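Serine acetyltransferase (Entamoeba histolytica, PDB 3Q1X) probably transfers an acetyl group to the hydroxyl of L-serine, the step of cysteine biosynthesis that makes O-acetylserine, and binds L-serine in the crystal. Local coordinates at residues A[88-92]-A[141-145]; A[136-140]-A[167-173]. All blocks are in the same frame, centred on the assembly; numbering follows the deposited sequence.

Interaction 1 of 2, residues A[88-92]-A[141-145]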
loop_
_atom_site.group_PDB
_atom_site.type_symbol
_atom_site.label_atom_id
_atom_site.label_comp_id
_atom_site.label_asym_id
_atom_site.label_seq_id
_atom_site.Cartn_x
_atom_site.Cartn_y
_atom_site.Cartn_z
ATOM N N CYS A 88 21.501 8.096 -20.570
ATOM C CA CYS A 88 20.240 7.493 -20.159
ATOM C C CYS A 88 19.089 8.466 -20.273
ATOM O O CYS A 88 18.000 8.082 -20.688
ATOM C CB CYS A 88 20.338 6.958 -18.740
ATOM S SG CYS A 88 21.336 5.475 -18.635
ATOM N N VAL A 89 19.336 9.726 -19.910
ATOM C CA VAL A 89 18.288 10.748 -19.935
ATOM C C VAL A 89 17.995 11.208 -21.363
ATOM O O VAL A 89 16.858 11.557 -21.689
ATOM C CB VAL A 89 18.626 11.944 -19.019
ATOM C CG1 VAL A 89 17.644 13.078 -19.216
ATOM C CG2 VAL A 89 18.602 11.504 -17.561
ATOM N N MET A 90 19.022 11.205 -22.205
ATOM C CA MET A 90 18.815 11.451 -23.632
ATOM C C MET A 90 17.930 10.354 -24.235
ATOM O O MET A 90 17.059 10.650 -25.050
ATOM C CB MET A 90 20.147 11.577 -24.384
ATOM C CG MET A 90 20.911 12.884 -24.097
ATOM S SD MET A 90 20.094 14.426 -24.560
ATOM C CE MET A 90 20.613 14.594 -26.259
ATOM N N ALA A 91 18.133 9.110 -23.791
ATOM C CA ALA A 91 17.298 7.969 -24.188
ATOM C C ALA A 91 15.848 8.078 -23.725
ATOM O O ALA A 91 14.925 7.748 -24.477
ATOM C CB ALA A 91 17.892 6.687 -23.703
ATOM N N ILE A 92 15.637 8.520 -22.487
ATOM C CA ILE A 92 14.279 8.813 -22.013
ATOM C C ILE A 92 13.614 9.878 -22.898
ATOM O O ILE A 92 12.521 9.664 -23.440
ATOM C CB ILE A 92 14.253 9.291 -20.533
ATOM C CG1 ILE A 92 14.675 8.170 -19.588
ATOM C CG2 ILE A 92 12.858 9.753 -20.144
ATOM C CD1 ILE A 92 15.120 8.651 -18.214
ATOM N N VAL A 141 12.834 2.600 -19.745
ATOM C CA VAL A 141 13.848 3.181 -20.656
ATOM C C VAL A 141 15.221 3.263 -19.970
ATOM O O VAL A 141 16.253 2.972 -20.583
ATOM C CB VAL A 141 13.413 4.547 -21.248
ATOM C CG1 VAL A 141 14.461 5.073 -22.216
ATOM C CG2 VAL A 141 12.094 4.404 -21.979
ATOM N N LEU A 142 15.219 3.646 -18.693
ATOM C CA LEU A 142 16.419 3.586 -17.865
ATOM C C LEU A 142 17.001 2.177 -17.810
ATOM O O LEU A 142 18.209 1.997 -18.005
ATOM C CB LEU A 142 16.141 4.105 -16.455
ATOM C CG LEU A 142 16.084 5.622 -16.288
ATOM C CD1 LEU A 142 15.752 5.965 -14.856
ATOM C CD2 LEU A 142 17.410 6.252 -16.686
ATOM N N TYR A 143 16.149 1.182 -17.567
ATOM C CA TYR A 143 16.601 -0.199 -17.510
ATOM C C TYR A 143 17.214 -0.595 -18.855
ATOM O O TYR A 143 18.291 -1.197 -18.910
ATOM C CB TYR A 143 15.462 -1.158 -17.124
ATOM C CG TYR A 143 15.949 -2.566 -16.836
ATOM C CD1 TYR A 143 16.314 -2.954 -15.542
ATOM C CD2 TYR A 143 16.085 -3.498 -17.867
ATOM C CE1 TYR A 143 16.783 -4.248 -15.283
ATOM C CE2 TYR A 143 16.557 -4.779 -17.625
ATOM C CZ TYR A 143 16.897 -5.153 -16.337
ATOM O OH TYR A 143 17.365 -6.427 -16.109
ATOM N N GLU A 144 16.536 -0.218 -19.933
ATOM C CA GLU A 144 17.038 -0.497 -21.281
ATOM C C GLU A 144 18.395 0.164 -21.598
ATOM O O GLU A 144 19.107 -0.301 -22.487
ATOM C CB GLU A 144 15.979 -0.162 -22.340
ATOM C CG GLU A 144 14.847 -1.199 -22.393
ATOM C CD GLU A 144 13.761 -0.887 -23.421
ATOM O OE1 GLU A 144 13.466 0.306 -23.673
ATOM O OE2 GLU A 144 13.179 -1.850 -23.968
ATOM N N CYS A 145 18.758 1.222 -20.873
ATOM C CA CYS A 145 20.095 1.830 -21.011
ATOM C C CYS A 145 21.166 1.110 -20.199
ATOM O O CYS A 145 22.360 1.442 -20.294
ATOM C CB CYS A 145 20.077 3.297 -20.609
ATOM S SG CYS A 145 18.986 4.301 -21.547
#
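C88 lays its side chain over that of C145: SG of C88 sits 3.2 Å from CB of C145, a close approach, while the two sulfurs stay 3.9 Å apart, too far for a disulfide. In both cysteines SG is anti to the carbonyl carbon and beside the backbone N (chi1 -73° in C88, -60° in C145). The C145 sulfur thereby reaches across to the methyl of A91, with SG to CB at 3.4 Å, and it also passes over CA of C88, so that one thiol touches residues of the facing helix about one turn apart. Next to it, CG1 of V141 points at the backbone of 88-92 and lies 3.5 Å from A91 O, with the A91 methyl and CG1 of I92 a little farther off. The two segments belong to helices 82-113 and 128-144 of the helical domain that precedes the left-handed beta-helix in serine acetyltransferases, and no hydrogen bond joins the two segments. The CA atoms come within 5.7 Å at C88 and C145 and 5.8 Å at I92 and V141. On the more deeply buried side L142 sends CD2 between C88 and I92, at 3.6 Å from CB of C88 and 3.7 Å from CD1 of I92. Helix 59-79 closes over this side through I72 against I92 and V76 against L142, and helix 150-162 adds C151 and M154 to the leucine. V141 also touches K95 and I99, farther along helix 82-113.

Interaction 2 of 2, residues A[136-140]-A[167-173]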
loop_
_atom_site.group_PDB
_atom_site.type_symbol
_atom_site.label_atom_id
_atom_site.label_comp_id
_atom_site.label_asym_id
_atom_site.label_seq_id
_atom_site.Cartn_x
_atom_site.Cartn_y
_atom_site.Cartn_z
ATOM N N TYR A 136 6.311 3.455 -14.779
ATOM C CA TYR A 136 6.949 2.263 -15.341
ATOM C C TYR A 136 7.528 2.479 -16.750
ATOM O O TYR A 136 8.635 2.016 -17.056
ATOM C CB TYR A 136 6.006 1.048 -15.382
ATOM C CG TYR A 136 6.444 0.070 -16.458
ATOM C CD1 TYR A 136 7.520 -0.800 -16.247
ATOM C CD2 TYR A 136 5.840 0.082 -17.721
ATOM C CE1 TYR A 136 7.961 -1.660 -17.269
ATOM C CE2 TYR A 136 6.278 -0.766 -18.742
ATOM C CZ TYR A 136 7.333 -1.629 -18.508
ATOM O OH TYR A 136 7.762 -2.461 -19.522
ATOM N N ARG A 137 6.783 3.171 -17.607
ATOM C CA ARG A 137 7.208 3.279 -18.995
ATOM C C ARG A 137 8.494 4.092 -19.115
ATOM O O ARG A 137 9.332 3.836 -19.996
ATOM C CB ARG A 137 6.071 3.799 -19.882
ATOM C CG ARG A 137 4.942 2.761 -19.997
ATOM C CD ARG A 137 4.154 2.865 -21.297
ATOM N NE ARG A 137 3.006 1.953 -21.305
ATOM C CZ ARG A 137 3.081 0.656 -21.596
ATOM N NH1 ARG A 137 4.252 0.103 -21.924
ATOM N NH2 ARG A 137 1.985 -0.086 -21.574
ATOM N N ILE A 138 8.674 5.036 -18.196
ATOM C CA ILE A 138 9.923 5.793 -18.141
ATOM C C ILE A 138 11.035 4.988 -17.460
ATOM O O ILE A 138 12.139 4.892 -17.999
ATOM C CB ILE A 138 9.721 7.202 -17.537
ATOM C CG1 ILE A 138 9.126 8.152 -18.598
ATOM C CG2 ILE A 138 11.035 7.762 -16.996
ATOM C CD1 ILE A 138 7.646 7.949 -18.897
ATOM N N ALA A 139 10.734 4.382 -16.306
ATOM C CA ALA A 139 11.695 3.518 -15.602
ATOM C C ALA A 139 12.280 2.418 -16.500
ATOM O O ALA A 139 13.475 2.089 -16.411
ATOM C CB ALA A 139 11.062 2.917 -14.359
ATOM N N HIS A 140 11.445 1.849 -17.367
ATOM C CA HIS A 140 11.899 0.834 -18.314
ATOM C C HIS A 140 12.949 1.341 -19.310
ATOM O O HIS A 140 13.872 0.595 -19.662
ATOM C CB HIS A 140 10.719 0.182 -19.048
ATOM C CG HIS A 140 11.120 -0.966 -19.921
ATOM N ND1 HIS A 140 11.685 -2.119 -19.422
ATOM C CD2 HIS A 140 11.057 -1.127 -21.264
ATOM C CE1 HIS A 140 11.950 -2.943 -20.420
ATOM N NE2 HIS A 140 11.569 -2.370 -21.547
ATOM N N HIS A 167 8.835 -4.495 -11.696
ATOM C CA HIS A 167 10.270 -4.296 -11.860
ATOM C C HIS A 167 10.545 -3.501 -13.138
ATOM O O HIS A 167 9.934 -3.790 -14.171
ATOM C CB HIS A 167 11.031 -5.619 -11.901
ATOM C CG HIS A 167 12.511 -5.440 -11.823
ATOM N ND1 HIS A 167 13.225 -5.626 -10.659
ATOM C CD2 HIS A 167 13.404 -5.022 -12.751
ATOM C CE1 HIS A 167 14.502 -5.369 -10.885
ATOM N NE2 HIS A 167 14.637 -5.004 -12.146
ATOM N N PRO A 168 11.439 -2.486 -13.071
ATOM C CA PRO A 168 11.705 -1.687 -14.270
ATOM C C PRO A 168 12.166 -2.485 -15.489
ATOM O O PRO A 168 12.060 -1.988 -16.608
ATOM C CB PRO A 168 12.802 -0.709 -13.810
ATOM C CG PRO A 168 13.383 -1.324 -12.562
ATOM C CD PRO A 168 12.186 -1.959 -11.912
ATOM N N GLY A 169 12.662 -3.705 -15.261
ATOM C CA GLY A 169 13.092 -4.618 -16.337
ATOM C C GLY A 169 11.974 -5.266 -17.140
ATOM O O GLY A 169 12.190 -5.689 -18.276
ATOM N N ALA A 170 10.777 -5.343 -16.562
ATOM C CA ALA A 170 9.634 -5.933 -17.259
ATOM C C ALA A 170 9.400 -5.225 -18.587
ATOM O O ALA A 170 9.585 -4.013 -18.695
ATOM C CB ALA A 170 8.385 -5.873 -16.390
ATOM N N SER A 171 9.018 -5.998 -19.595
ATOM C CA SER A 171 8.677 -5.459 -20.908
ATOM C C SER A 171 7.177 -5.581 -21.108
ATOM O O SER A 171 6.630 -6.678 -21.071
ATOM C CB SER A 171 9.431 -6.205 -22.013
ATOM O OG SER A 171 10.800 -6.336 -21.683
ATOM N N ILE A 172 6.504 -4.449 -21.301
ATOM C CA ILE A 172 5.045 -4.443 -21.402
ATOM C C ILE A 172 4.568 -3.646 -22.616
ATOM O O ILE A 172 4.879 -2.457 -22.759
ATOM C CB ILE A 172 4.365 -3.902 -20.103
ATOM C CG1 ILE A 172 4.964 -4.550 -18.846
ATOM C CG2 ILE A 172 2.860 -4.124 -20.150
ATOM C CD1 ILE A 172 4.471 -3.952 -17.533
ATOM N N LYS A 173 3.807 -4.304 -23.488
ATOM C CA LYS A 173 3.244 -3.646 -24.659
ATOM C C LYS A 173 2.047 -2.765 -24.291
ATOM O O LYS A 173 1.715 -2.635 -23.111
ATOM C CB LYS A 173 2.889 -4.673 -25.739
ATOM C CG LYS A 173 4.126 -5.384 -26.301
ATOM C CD LYS A 173 3.827 -6.103 -27.605
ATOM C CE LYS A 173 5.104 -6.663 -28.221
ATOM N NZ LYS A 173 4.908 -8.052 -28.750
#
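With CG anti to the backbone N in both Y136 (chi1 156°) and H140 (chi1 -174°), the two rings leave helix 128-144 one turn apart and reach the same carbonyl-rich bend, while R137 extends from CG to NE toward the strand that follows. That bend is a type I beta turn, H167 to A170, leading into strand 171-172 in an early coil of the left-handed parallel beta-helix built from hexapeptide repeats; the contact thus ties the helical domain to the beta-helix. The Y136 hydroxyl donates to A170 O at 2.5 Å, a short bond made from above the carbonyl plane. Y136 OH in turn accepts a weak, bent bond from I172 N, so the hydroxyl bridges two backbone groups on either side of S171. I172 lays CD1 over one face of the tyrosine ring in a CH-pi contact, 4.0 Å from the centroid. R137 uses both terminal nitrogens: NH1 donates to I172 O at 2.8 Å, nearly in the guanidinium plane, and NH2 donates to K173 O at 3.0 Å with more tilt. Its remaining NE forms a salt bridge with D106 of helix 82-113, which would help fix the rotation of the group. The pyrrolidine of P168 packs through CB on the methyl of A139, while C151 and M155 of helix 150-162 also touch the proline. S171 and K173 are joined by backbone bonds to the next coil, at A190 and I192. H140 ND1 donates to P168 O at 2.8 Å, with the oxygen in the imidazole plane, the nitrogen in the carbonyl plane, and an angle of 159° at the hydrogen; A170 O lies over one face of this ring.

How the interactions relate
Helix 128-144 serves both interactions, whose centres are 11 Å apart: its residues 136-140 supply interaction 2, and the next five, 141-145, interaction 1. Along the chain the order is 88-92, 136-140, 141-145, 167-173, so the segments alternate. The split is not clean, for each segment also reaches the other's partner. Y143 packs on P168, G169 and H167, and I138 meets I92 through their CG2 methyls and touches L96 and I99. Helix 128-144 therefore stands between helix 82-113 and an early coil of the beta-helix, packed by apolar contacts on helix 82-113 within the helical domain and bonded to the beta-helix mostly through hydrogen bonds to backbone carbonyls.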